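Local structure of antifreeze protein (Leucosporidium, 3UYU) at the interface of chains A and B. The protein binds to the surface of ice crystals and inhibits their growth, conferring freeze tolerance on the Arctic yeast that secretes it. Numbering follows the deposited sequence. Chains: chain A/B, Antifreeze protein.

The interface of chains A and B. Residues chain A 74-75, 78; chain B 13, 68, 79, 227.
A:Pro75 and A:Asn78 meet B:Tyr79 where two right-handed beta-helix proteins of the ice-binding family pair as a homodimer, showing how the first turn of a helix, with the proline just before it, can pack against two tyrosines of a partner. Helix 76-96 of each chain takes part, and a two-fold axis repeats the patch with chains exchanged; pairing is not required for thermal hysteresis. A:Asn78 can be followed outward. Its CB sits off the rim of the B:Tyr79 ring, above its plane on the side that A:Pro75 covers, 3.9 Å from CE1 and 3.7 Å from the phenol oxygen OH. With CG anti to the carbonyl carbon (chi1 -78°), the amide then runs parallel to the tyrosine side chain, the two planes 16° apart. CG passes the amide nitrogen ND2 of B:Asn13, the two asparagine side chains running antiparallel. At the tip the branches part: OD1 reaches the methyl CB of B:Ala227 at 3.3 Å, while ND2 lies 4.0 Å from B:Tyr79 OH, too far for a hydrogen bond. Over a face of the B:Tyr79 ring, near its rim, sits CB of A:Pro75, which follows a cis peptide; B:Tyr68 CE1 meets CG of this proline at 3.9 Å. Within chain B, B:Asn13 ND2 donates to B:Tyr79 OH (3.2 Å), which lies 20° out of the plane of that amide, and a water links that ND2 to the backbone O of A:Asn78. A leucine replacing B:Tyr79 would probably take A:Pro75's flat packing face and B:Asn13's hydroxyl acceptor, leaving that amide less firmly held.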
ATOM      1  N   THR A  74       7.152  14.284   6.722  1.00 20.70           N
ATOM      2  CA  THR A  74       6.737  12.957   7.202  1.00 20.33           C
ATOM      3  C   THR A  74       5.389  12.933   7.935  1.00 19.31           C
ATOM      4  O   THR A  74       5.130  13.765   8.842  1.00 21.26           O
ATOM      5  CB  THR A  74       7.940  12.424   8.104  1.00 21.98           C
ATOM      6  OG1 THR A  74       9.178  12.536   7.349  1.00 24.27           O
ATOM      7  CG2 THR A  74       7.748  11.014   8.410  1.00 20.12           C
ATOM      8  N   PRO A  75       4.503  11.960   7.617  1.00 17.44           N
ATOM      9  CA  PRO A  75       4.683  10.775   6.742  1.00 16.51           C
ATOM     10  C   PRO A  75       4.250  10.988   5.287  1.00 14.37           C
ATOM     11  O   PRO A  75       4.052  10.008   4.555  1.00 13.66           O
ATOM     12  CB  PRO A  75       3.714   9.774   7.355  1.00 15.53           C
ATOM     13  CG  PRO A  75       2.644  10.577   7.909  1.00 18.58           C
ATOM     14  CD  PRO A  75       3.206  11.882   8.322  1.00 18.33           C
ATOM     15  N   ASN A  78       6.206   8.991   2.344  1.00 12.43           N
ATOM     16  CA  ASN A  78       6.019   7.549   2.256  1.00 11.41           C
ATOM     17  C   ASN A  78       4.551   7.169   1.957  1.00  9.76           C
ATOM     18  O   ASN A  78       4.348   6.161   1.322  1.00 11.67           O
ATOM     19  CB  ASN A  78       6.523   6.852   3.546  1.00 13.32           C
ATOM     20  CG  ASN A  78       8.037   6.747   3.561  1.00 16.34           C
ATOM     21  OD1 ASN A  78       8.677   6.661   2.543  1.00 19.75           O
ATOM     22  ND2 ASN A  78       8.564   6.683   4.733  1.00 23.05           N
TER
ATOM     23  N   ASN B  13       8.012  -0.045   5.914  1.00 10.73           N
ATOM     24  CA  ASN B  13       8.396   1.218   6.579  1.00 10.96           C
ATOM     25  C   ASN B  13       8.349   1.126   8.108  1.00  9.61           C
ATOM     26  O   ASN B  13       8.556   2.160   8.774  1.00 11.63           O
ATOM     27  CB  ASN B  13       7.422   2.304   6.092  1.00 10.05           C
ATOM     28  CG  ASN B  13       7.383   2.410   4.603  1.00 16.85           C
ATOM     29  OD1 ASN B  13       8.199   1.819   3.875  1.00 22.40           O
ATOM     30  ND2 ASN B  13       6.347   3.020   4.110  1.00 13.49           N
ATOM     31  N   TYR B  68       3.792   6.421  15.307  1.00  9.50           N
ATOM     32  CA  TYR B  68       2.475   6.793  14.711  1.00 10.11           C
ATOM     33  C   TYR B  68       1.401   6.042  15.444  1.00 10.76           C
ATOM     34  O   TYR B  68       1.551   4.828  15.798  1.00 10.83           O
ATOM     35  CB  TYR B  68       2.450   6.343  13.195  1.00 10.30           C
ATOM     36  CG  TYR B  68       3.445   7.084  12.296  1.00  8.97           C
ATOM     37  CD1 TYR B  68       3.212   8.365  11.875  1.00 11.13           C
ATOM     38  CD2 TYR B  68       4.636   6.468  11.876  1.00 11.66           C
ATOM     39  CE1 TYR B  68       4.117   9.056  11.143  1.00 11.63           C
ATOM     40  CE2 TYR B  68       5.557   7.127  11.104  1.00 14.19           C
ATOM     41  CZ  TYR B  68       5.270   8.450  10.723  1.00 13.07           C
ATOM     42  OH  TYR B  68       6.158   9.171   9.955  1.00 14.01           O
ATOM     43  N   TYR B  79      -2.407   6.354   6.436  1.00 10.43           N
ATOM     44  CA  TYR B  79      -1.068   5.759   6.223  1.00  9.45           C
ATOM     45  C   TYR B  79      -1.029   4.446   7.051  1.00  8.65           C
ATOM     46  O   TYR B  79      -0.590   3.402   6.527  1.00  9.76           O
ATOM     47  CB  TYR B  79      -0.025   6.804   6.656  1.00 10.50           C
ATOM     48  CG  TYR B  79       1.402   6.291   6.654  1.00 10.07           C
ATOM     49  CD1 TYR B  79       2.036   5.902   5.441  1.00 10.95           C
ATOM     50  CD2 TYR B  79       2.120   6.204   7.848  1.00  9.57           C
ATOM     51  CE1 TYR B  79       3.372   5.449   5.412  1.00 12.66           C
ATOM     52  CE2 TYR B  79       3.479   5.764   7.814  1.00 10.79           C
ATOM     53  CZ  TYR B  79       4.043   5.378   6.595  1.00 10.98           C
ATOM     54  OH  TYR B  79       5.364   4.976   6.479  1.00 13.07           O
ATOM     55  N   ALA B 227      12.832   6.444   0.858  1.00 24.88           N
ATOM     56  CA  ALA B 227      11.688   7.096   0.188  1.00 25.48           C
ATOM     57  C   ALA B 227      12.124   7.577  -1.224  1.00 26.01           C
ATOM     58  O   ALA B 227      13.322   7.806  -1.491  1.00 25.87           O
ATOM     59  CB  ALA B 227      11.213   8.254   1.065  1.00 26.30           C
TER
HETATM   60  O   HOH W   1       5.979   3.932   1.333  1.00 13.61           O